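Local coordinates for Lmo2119 protein (Listeria monocytogenes serovar 1/2a, PDB 5HQH) that is of unknown function but carries a YbbR-like domain, the part considered here, within a longer protein that has a signal sequence, at residues E11-V16 against A52-T57; T37-G42 against K84-P89; T57-L62 against K73-D78. All blocks are in the same frame, centred on the assembly; numbering follows the deposited sequence. Where two conformers were deposited one is given.

Contact 1 of 3, residues E11-V16 against A52-T57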
loop_
_atom_site.group_PDB
_atom_site.type_symbol
_atom_site.label_atom_id
_atom_site.label_comp_id
_atom_site.label_asym_id
_atom_site.label_seq_id
_atom_site.Cartn_x
_atom_site.Cartn_y
_atom_site.Cartn_z
ATOM N N GLU A 11 -0.797 -8.395 15.641
ATOM C CA GLU A 11 -0.995 -6.973 15.897
ATOM C C GLU A 11 -1.764 -6.357 14.738
ATOM O O GLU A 11 -1.491 -6.652 13.583
ATOM C CB GLU A 11 0.347 -6.256 16.029
ATOM C CG GLU A 11 1.142 -6.573 17.282
ATOM C CD GLU A 11 0.554 -5.974 18.543
ATOM O OE1 GLU A 11 -0.270 -5.056 18.441
ATOM O OE2 GLU A 11 0.964 -6.385 19.643
ATOM N N VAL A 12 -2.745 -5.522 15.064
ATOM C CA VAL A 12 -3.489 -4.742 14.082
ATOM C C VAL A 12 -2.945 -3.324 14.231
ATOM O O VAL A 12 -3.016 -2.737 15.295
ATOM C CB VAL A 12 -5.012 -4.797 14.328
ATOM C CG1 VAL A 12 -5.730 -3.933 13.311
ATOM C CG2 VAL A 12 -5.510 -6.236 14.269
ATOM N N ILE A 13 -2.367 -2.815 13.160
ATOM C CA ILE A 13 -1.697 -1.520 13.181
ATOM C C ILE A 13 -2.520 -0.548 12.336
ATOM O O ILE A 13 -2.717 -0.779 11.138
ATOM C CB ILE A 13 -0.256 -1.666 12.636
ATOM C CG1 ILE A 13 0.512 -2.709 13.478
ATOM C CG2 ILE A 13 0.473 -0.327 12.635
ATOM C CD1 ILE A 13 1.882 -2.992 12.979
ATOM N N GLU A 14 -2.951 0.523 12.976
ATOM C CA GLU A 14 -3.779 1.520 12.319
ATOM C C GLU A 14 -2.923 2.649 11.720
ATOM O O GLU A 14 -1.778 2.879 12.101
ATOM C CB GLU A 14 -4.776 2.101 13.314
ATOM C CG GLU A 14 -5.776 1.065 13.790
ATOM C CD GLU A 14 -6.691 1.583 14.871
ATOM O OE1 GLU A 14 -7.293 2.655 14.700
ATOM O OE2 GLU A 14 -6.826 0.894 15.894
ATOM N N ASN A 15 -3.507 3.324 10.743
ATOM C CA ASN A 15 -2.936 4.536 10.174
ATOM C C ASN A 15 -1.588 4.347 9.515
ATOM O O ASN A 15 -0.701 5.169 9.659
ATOM C CB ASN A 15 -2.930 5.640 11.227
ATOM C CG ASN A 15 -4.308 5.892 11.803
ATOM O OD1 ASN A 15 -5.279 6.038 11.058
ATOM N ND2 ASN A 15 -4.403 5.934 13.104
ATOM N N VAL A 16 -1.447 3.235 8.812
ATOM C CA VAL A 16 -0.213 2.929 8.103
ATOM C C VAL A 16 -0.262 3.638 6.729
ATOM O O VAL A 16 -1.231 3.485 5.990
ATOM C CB VAL A 16 -0.085 1.430 7.880
ATOM C CG1 VAL A 16 1.099 1.137 7.023
ATOM C CG2 VAL A 16 0.019 0.708 9.191
ATOM N N ALA A 52 7.125 -2.005 16.275
ATOM C CA ALA A 52 7.940 -0.948 16.856
ATOM C C ALA A 52 8.569 -0.027 15.809
ATOM O O ALA A 52 8.563 1.189 15.960
ATOM C CB ALA A 52 9.020 -1.551 17.729
ATOM N N GLN A 53 9.106 -0.620 14.747
ATOM C CA GLN A 53 9.809 0.147 13.713
ATOM C C GLN A 53 8.963 0.534 12.504
ATOM O O GLN A 53 9.310 1.483 11.793
ATOM C CB GLN A 53 11.048 -0.622 13.242
ATOM C CG GLN A 53 12.309 -0.337 14.073
ATOM C CD GLN A 53 12.276 -0.893 15.483
ATOM O OE1 GLN A 53 12.298 -2.110 15.692
ATOM N NE2 GLN A 53 12.259 -0.008 16.460
ATOM N N GLN A 54 7.868 -0.196 12.272
ATOM C CA GLN A 54 6.981 0.016 11.120
ATOM C C GLN A 54 7.776 0.218 9.839
ATOM O O GLN A 54 7.538 1.135 9.051
ATOM C CB GLN A 54 5.976 1.142 11.370
ATOM C CG GLN A 54 4.713 0.965 10.561
ATOM C CD GLN A 54 3.756 2.083 10.722
ATOM O OE1 GLN A 54 3.562 2.866 9.777
ATOM N NE2 GLN A 54 3.158 2.201 11.922
ATOM N N ASP A 55 8.743 -0.643 9.659
ATOM C CA ASP A 55 9.664 -0.533 8.530
ATOM C C ASP A 55 9.217 -1.296 7.282
ATOM O O ASP A 55 9.925 -1.306 6.257
ATOM C CB ASP A 55 11.120 -0.836 8.940
ATOM C CG ASP A 55 11.313 -2.182 9.581
ATOM O OD1 ASP A 55 10.355 -2.839 10.040
ATOM O OD2 ASP A 55 12.474 -2.585 9.695
ATOM N N PHE A 56 8.049 -1.920 7.356
ATOM C CA PHE A 56 7.423 -2.511 6.157
ATOM C C PHE A 56 6.769 -1.376 5.391
ATOM O O PHE A 56 6.545 -0.284 5.931
ATOM C CB PHE A 56 6.414 -3.572 6.514
ATOM C CG PHE A 56 5.363 -3.116 7.506
ATOM C CD1 PHE A 56 4.189 -2.530 7.058
ATOM C CD2 PHE A 56 5.541 -3.257 8.888
ATOM C CE1 PHE A 56 3.249 -2.071 7.959
ATOM C CE2 PHE A 56 4.607 -2.800 9.779
ATOM C CZ PHE A 56 3.429 -2.221 9.309
ATOM N N THR A 57 6.473 -1.635 4.125
ATOM C CA THR A 57 5.946 -0.619 3.210
ATOM C C THR A 57 4.730 -1.126 2.500
ATOM O O THR A 57 4.817 -2.129 1.811
ATOM C CB THR A 57 7.004 -0.291 2.148
ATOM O OG1 THR A 57 8.213 0.158 2.807
ATOM C CG2 THR A 57 6.503 0.742 1.172
HETATM O O HOH W 1 0.723 3.697 12.687
HETATM O O HOH W 2 1.996 5.402 10.647
#
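Two aliphatic groups meet the F56 ring: I13 CD1 sits at the edge, near the ring plane, 4.1 Å from CZ, and V16 CG1 comes in obliquely, 4.0 Å from CE1. V38 and L40 of the neighbouring strand also touch this ring, which is therefore buried among aliphatic side chains. The strand contributing I13 and V16 contains a G1 beta bulge, in which N15 and V16 both face V36. N15 takes the bulge position with positive phi (62°), which asparagine tolerates better than most residues with a side chain, and V16, the second bulge residue, brings CG1 to the ring.

I13 and F56 reach toward each other tip to tip, whereas V16 crosses F56 at about a right angle. In F56, chi1 of 53° puts CG between the backbone N and the carbonyl carbon, and the end of the side chain comes nearer to I13 and V16 although CB is not aimed at them.

The second flat group, the Q54 amide, lies closer to solvent. Q54 is the first residue beyond helix 44-53 to leave helical angles, and its extended chain slides past I13 in the opposite direction, bringing NE2 within 3.8 Å of I13 CG2. Glutamine suits this margin because its methylenes are long enough to span the gap while both ends of its amide are polar. Two waters link those ends to the backbone carbonyls of E14 and N15. One accepts from Q54 NE2 at 3.0 Å and donates to E14 O at 2.7 Å; the other donates to Q54 OE1 at 3.1 Å and to N15 O at 2.9 Å.

Contact 2 of 3, residues T37-G42 against K84-P89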
loop_
_atom_site.group_PDB
_atom_site.type_symbol
_atom_site.label_atom_id
_atom_site.label_comp_id
_atom_site.label_asym_id
_atom_site.label_seq_id
_atom_site.Cartn_x
_atom_site.Cartn_y
_atom_site.Cartn_z
ATOM N N THR A 37 -5.182 0.027 7.450
ATOM C CA THR A 37 -4.934 -0.808 8.619
ATOM C C THR A 37 -4.228 -2.089 8.197
ATOM O O THR A 37 -4.682 -2.782 7.291
ATOM C CB THR A 37 -6.260 -1.176 9.321
ATOM O OG1 THR A 37 -6.944 0.026 9.678
ATOM C CG2 THR A 37 -6.050 -2.019 10.546
ATOM N N VAL A 38 -3.134 -2.436 8.878
ATOM C CA VAL A 38 -2.372 -3.632 8.533
ATOM C C VAL A 38 -2.393 -4.616 9.665
ATOM O O VAL A 38 -2.197 -4.226 10.820
ATOM C CB VAL A 38 -0.888 -3.277 8.219
ATOM C CG1 VAL A 38 -0.067 -4.519 7.919
ATOM C CG2 VAL A 38 -0.825 -2.346 7.022
ATOM N N THR A 39 -2.688 -5.880 9.366
ATOM C CA THR A 39 -2.660 -6.929 10.368
ATOM C C THR A 39 -1.463 -7.839 10.096
ATOM O O THR A 39 -1.264 -8.293 8.971
ATOM C CB THR A 39 -3.944 -7.782 10.337
ATOM O OG1 THR A 39 -5.065 -6.936 10.537
ATOM C CG2 THR A 39 -3.915 -8.846 11.417
ATOM N N LEU A 40 -0.664 -8.057 11.135
ATOM C CA LEU A 40 0.556 -8.881 11.087
ATOM C C LEU A 40 0.416 -10.038 12.039
ATOM O O LEU A 40 -0.023 -9.816 13.157
ATOM C CB LEU A 40 1.757 -8.078 11.584
ATOM C CG LEU A 40 2.091 -6.792 10.851
ATOM C CD1 LEU A 40 3.289 -6.125 11.512
ATOM C CD2 LEU A 40 2.359 -7.077 9.396
ATOM N N SER A 41 0.827 -11.237 11.623
ATOM C CA SER A 41 0.854 -12.381 12.542
ATOM C C SER A 41 2.099 -13.217 12.278
ATOM O O SER A 41 2.572 -13.315 11.141
ATOM C CB SER A 41 -0.411 -13.205 12.432
ATOM O OG SER A 41 -0.475 -13.860 11.210
ATOM N N GLY A 42 2.642 -13.808 13.332
ATOM C CA GLY A 42 3.854 -14.623 13.194
ATOM C C GLY A 42 4.590 -14.696 14.502
ATOM O O GLY A 42 4.000 -14.402 15.535
ATOM N N LYS A 84 2.659 -13.210 8.329
ATOM C CA LYS A 84 1.459 -13.235 7.465
ATOM C C LYS A 84 0.945 -11.802 7.569
ATOM O O LYS A 84 0.870 -11.251 8.665
ATOM C CB LYS A 84 0.393 -14.206 7.956
ATOM C CG LYS A 84 0.719 -15.690 7.804
ATOM C CD LYS A 84 -0.446 -16.573 8.273
ATOM C CE LYS A 84 -0.037 -18.034 8.427
ATOM N NZ LYS A 84 -1.193 -18.906 8.788
ATOM N N VAL A 85 0.614 -11.196 6.438
ATOM C CA VAL A 85 0.194 -9.804 6.421
ATOM C C VAL A 85 -1.055 -9.603 5.587
ATOM O O VAL A 85 -1.186 -10.196 4.509
ATOM C CB VAL A 85 1.318 -8.892 5.831
ATOM C CG1 VAL A 85 0.941 -7.438 5.933
ATOM C CG2 VAL A 85 2.652 -9.148 6.532
ATOM N N LYS A 86 -1.974 -8.778 6.085
ATOM C CA LYS A 86 -3.142 -8.392 5.256
ATOM C C LYS A 86 -3.409 -6.920 5.488
ATOM O O LYS A 86 -3.076 -6.355 6.536
ATOM C CB LYS A 86 -4.413 -9.216 5.444
ATOM C CG LYS A 86 -4.892 -9.251 6.865
ATOM C CD LYS A 86 -6.233 -9.962 6.969
ATOM C CE LYS A 86 -6.559 -10.191 8.429
ATOM N NZ LYS A 86 -7.976 -10.616 8.636
ATOM N N VAL A 87 -4.006 -6.301 4.492
ATOM C CA VAL A 87 -4.213 -4.878 4.484
ATOM C C VAL A 87 -5.707 -4.626 4.325
ATOM O O VAL A 87 -6.385 -5.316 3.523
ATOM C CB VAL A 87 -3.463 -4.259 3.294
ATOM C CG1 VAL A 87 -3.616 -2.759 3.265
ATOM C CG2 VAL A 87 -1.984 -4.642 3.308
ATOM N N ASN A 88 -6.222 -3.647 5.062
ATOM C CA ASN A 88 -7.641 -3.273 4.998
ATOM C C ASN A 88 -7.747 -1.772 4.740
ATOM O O ASN A 88 -7.315 -0.985 5.608
ATOM C CB ASN A 88 -8.316 -3.602 6.327
ATOM C CG ASN A 88 -9.762 -3.157 6.384
ATOM O OD1 ASN A 88 -10.371 -2.936 5.358
ATOM N ND2 ASN A 88 -10.270 -2.962 7.579
ATOM N N PRO A 89 -8.275 -1.329 3.598
ATOM C CA PRO A 89 -8.827 -2.148 2.525
ATOM C C PRO A 89 -7.772 -2.885 1.696
ATOM O O PRO A 89 -6.642 -2.393 1.554
ATOM C CB PRO A 89 -9.483 -1.092 1.616
ATOM C CG PRO A 89 -8.653 0.110 1.811
ATOM C CD PRO A 89 -8.367 0.109 3.284
HETATM O O HOH W 3 -1.988 -11.403 9.506
#
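T37-G42 and K84-P89 meet as neighbouring antiparallel strands of the mixed sheet, with axes 4.8 Å apart at closest approach and directions 165° apart. On its other flank, strand 35-42 is bonded to strand 9-21, so it is an interior strand of the sheet.

Three hydrogen-bonded pairs, T37 with N88, T39 with K86 and S41 with K84, supply six backbone bonds. Among the straightest is T37 N to N88 O, 3.0 Å long with 173° at the hydrogen. V38 with V87 and L40 with V85 form the non-hydrogen-bonded pairs between them. The peptide bond before P89 is cis, and P89 takes no part in the pairing of these two segments.

On the face that carries the valines and L40, packing is partly diagonal. V38 CG1, anti to its backbone N (chi1 177°), meets V85 CG1 at 3.7 Å as the two side chains cross obliquely. L40 lies beside V85, pointing the same way, with CD2 3.5 Å from V85 CG2. Compact branched residues suit this layer, which continues to F56 and to L74 and V76 of strand 68-77.

On the opposite face, K86 runs side by side with T39, its CG 3.9 Å from T39 CB. S41 OG rests 3.4 Å from K84 CB, and a water donates to K84 O at 3.0 Å, although that carbonyl already accepts from S41 N.

The chemistry is thus two-sided: methyl groups join the buried layer, while on the polar face the inner methylenes of K84 and K86 touch S41 and T39 and the extended chains carry their ammonium groups away from the sheet, consistent with a solvent-facing surface.

Contact 3 of 3, residues T57-L62 against K73-D78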
loop_
_atom_site.group_PDB
_atom_site.type_symbol
_atom_site.label_atom_id
_atom_site.label_comp_id
_atom_site.label_asym_id
_atom_site.label_seq_id
_atom_site.Cartn_x
_atom_site.Cartn_y
_atom_site.Cartn_z
ATOM N N THR A 57 6.473 -1.635 4.125
ATOM C CA THR A 57 5.946 -0.619 3.210
ATOM C C THR A 57 4.730 -1.126 2.500
ATOM O O THR A 57 4.817 -2.129 1.811
ATOM C CB THR A 57 7.004 -0.291 2.148
ATOM O OG1 THR A 57 8.213 0.158 2.807
ATOM C CG2 THR A 57 6.503 0.742 1.172
ATOM N N VAL A 58 3.580 -0.452 2.684
ATOM C CA VAL A 58 2.354 -0.763 1.956
ATOM C C VAL A 58 2.339 0.134 0.727
ATOM O O VAL A 58 2.636 1.320 0.833
ATOM C CB VAL A 58 1.096 -0.481 2.792
ATOM C CG1 VAL A 58 -0.157 -0.824 1.998
ATOM C CG2 VAL A 58 1.137 -1.272 4.088
ATOM N N TYR A 59 2.053 -0.457 -0.429
ATOM C CA TYR A 59 2.090 0.299 -1.663
ATOM C C TYR A 59 1.059 -0.126 -2.690
ATOM O O TYR A 59 0.630 -1.277 -2.747
ATOM C CB TYR A 59 3.481 0.229 -2.288
ATOM C CG TYR A 59 3.972 -1.146 -2.739
ATOM C CD1 TYR A 59 4.488 -2.043 -1.817
ATOM C CD2 TYR A 59 4.014 -1.511 -4.090
ATOM C CE1 TYR A 59 4.965 -3.268 -2.204
ATOM C CE2 TYR A 59 4.514 -2.752 -4.477
ATOM C CZ TYR A 59 5.011 -3.612 -3.528
ATOM O OH TYR A 59 5.539 -4.827 -3.934
ATOM N N ALA A 60 0.712 0.851 -3.531
ATOM C CA ALA A 60 -0.090 0.654 -4.735
ATOM C C ALA A 60 0.887 0.855 -5.895
ATOM O O ALA A 60 1.413 1.950 -6.088
ATOM C CB ALA A 60 -1.259 1.648 -4.825
ATOM N N ASP A 61 1.092 -0.196 -6.693
ATOM C CA ASP A 61 1.981 -0.097 -7.854
ATOM C C ASP A 61 1.164 0.115 -9.117
ATOM O O ASP A 61 0.486 -0.798 -9.607
ATOM C CB ASP A 61 2.841 -1.327 -8.007
ATOM C CG ASP A 61 3.943 -1.129 -9.030
ATOM O OD1 ASP A 61 4.050 -0.059 -9.658
ATOM O OD2 ASP A 61 4.760 -2.039 -9.222
ATOM N N LEU A 62 1.228 1.337 -9.624
ATOM C CA LEU A 62 0.487 1.710 -10.824
ATOM C C LEU A 62 1.420 2.029 -11.971
ATOM O O LEU A 62 1.069 2.780 -12.887
ATOM C CB LEU A 62 -0.427 2.879 -10.494
ATOM C CG LEU A 62 -1.508 2.424 -9.509
ATOM C CD1 LEU A 62 -2.188 3.606 -8.867
ATOM C CD2 LEU A 62 -2.513 1.501 -10.184
ATOM N N LYS A 73 -4.865 -3.712 -6.123
ATOM C CA LYS A 73 -4.650 -4.406 -4.854
ATOM C C LYS A 73 -3.370 -3.861 -4.194
ATOM O O LYS A 73 -2.332 -3.742 -4.824
ATOM C CB LYS A 73 -4.467 -5.919 -5.070
ATOM C CG LYS A 73 -4.296 -6.700 -3.769
ATOM C CD LYS A 73 -4.211 -8.192 -3.995
ATOM C CE LYS A 73 -3.789 -8.915 -2.737
ATOM N NZ LYS A 73 -4.707 -8.747 -1.597
ATOM N N LEU A 74 -3.470 -3.561 -2.907
ATOM C CA LEU A 74 -2.335 -3.073 -2.126
ATOM C C LEU A 74 -1.387 -4.197 -1.775
ATOM O O LEU A 74 -1.783 -5.303 -1.463
ATOM C CB LEU A 74 -2.849 -2.358 -0.868
ATOM C CG LEU A 74 -3.745 -1.135 -1.148
ATOM C CD1 LEU A 74 -4.086 -0.477 0.159
ATOM C CD2 LEU A 74 -3.091 -0.149 -2.116
ATOM N N GLN A 75 -0.093 -3.897 -1.883
ATOM C CA GLN A 75 0.986 -4.864 -1.636
ATOM C C GLN A 75 1.794 -4.445 -0.424
ATOM O O GLN A 75 1.725 -3.291 0.001
ATOM C CB GLN A 75 1.861 -4.961 -2.866
ATOM C CG GLN A 75 1.156 -5.519 -4.091
ATOM C CD GLN A 75 2.051 -5.525 -5.294
ATOM O OE1 GLN A 75 1.955 -4.655 -6.187
ATOM N NE2 GLN A 75 2.978 -6.445 -5.315
ATOM N N VAL A 76 2.616 -5.368 0.073
ATOM C CA VAL A 76 3.493 -5.100 1.212
ATOM C C VAL A 76 4.885 -5.626 0.894
ATOM O O VAL A 76 5.064 -6.759 0.404
ATOM C CB VAL A 76 3.000 -5.712 2.523
ATOM C CG1 VAL A 76 3.885 -5.257 3.687
ATOM C CG2 VAL A 76 1.537 -5.389 2.766
ATOM N N LYS A 77 5.894 -4.790 1.127
ATOM C CA LYS A 77 7.293 -5.172 0.938
ATOM C C LYS A 77 8.097 -4.703 2.141
ATOM O O LYS A 77 7.570 -4.091 3.062
ATOM C CB LYS A 77 7.861 -4.648 -0.387
ATOM C CG LYS A 77 8.028 -3.136 -0.476
ATOM C CD LYS A 77 8.464 -2.718 -1.878
ATOM C CE LYS A 77 8.908 -1.257 -1.962
ATOM N NZ LYS A 77 10.263 -1.022 -1.354
ATOM N N ASP A 78 9.367 -5.031 2.126
ATOM C CA ASP A 78 10.289 -4.682 3.224
ATOM C C ASP A 78 9.790 -5.297 4.552
ATOM O O ASP A 78 9.851 -4.677 5.615
ATOM C CB ASP A 78 10.497 -3.169 3.356
ATOM C CG ASP A 78 10.818 -2.490 2.031
ATOM O OD1 ASP A 78 11.641 -3.037 1.298
ATOM O OD2 ASP A 78 10.220 -1.445 1.731
HETATM O O HOH W 4 5.472 -5.825 -6.462
HETATM O O HOH W 5 -0.292 -2.745 -6.337
HETATM O O HOH W 6 4.017 -4.467 -8.345
#
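Y59 and Q75 cross obliquely on one face of the beta hairpin formed by strands 57-61 and 68-77. Q75 CB lies over one face of the tyrosine ring, 3.7 Å from its centroid and 20° off the normal, a CH-pi contact offset toward the rim. The extended glutamine chain then carries its amide past the phenol end, the two planes 39° apart. A water bridges the polar ends, 2.7 Å from Y59 OH and accepting from Q75 NE2. Two further waters donate to Q75 OE1: one accepts from D61 N and donates to K73 O, the other donates to D61 OD2, while D61 OD1 accepts from K63 N.

K77 crosses Y59 at about a right angle, its CG 3.5 Å from CE1 in an oblique approach. Tyrosine suits this half-covered place: its ring packs on methylenes while its hydroxyl meets water, and it also touches the Y21 ring.

V58 and V76 occupy the opposite face, where V58 packs loosely on V76 and on L74; A60 CB also meets L74 CD2 at 3.7 Å. Between the strands, four backbone bonds join T57 to K77 and Y59 to Q75.

Where strand 68-77 ends, D78 adopts positive phi, which aspartate accepts comparatively well. T57 OG1 donates to the anti lone pair of D78 OD2 at 2.8 Å; in the K77 conformer given here, NZ forms a salt bridge to the same oxygen, on its syn side and 19° out of the carboxylate plane, at 3.1 Å.

How the contacts relate
All three contacts reach one sheet, contacts 2 and 3 by strand pairing and contact 1 by packing the segment after helix 44-53 against strand 9-21; no ligand or known active site lies among them. Contacts 1 and 2 have centres about 9 Å apart and are joined by the pairing of strands 9-21 and 35-42, where I13 N lies 2.7 Å from V38 O, a probable hydrogen bond. T57 belongs to both contacts 1 and 3, whose centres are about 13 Å apart, and V16 CG1 reaches V58 CG2 at 3.8 Å. Contact 3 is nested within the chain loop closed by contact 2, about 12 Å between centres; V87 CG2 touches V76 CG2 at 3.6 Å.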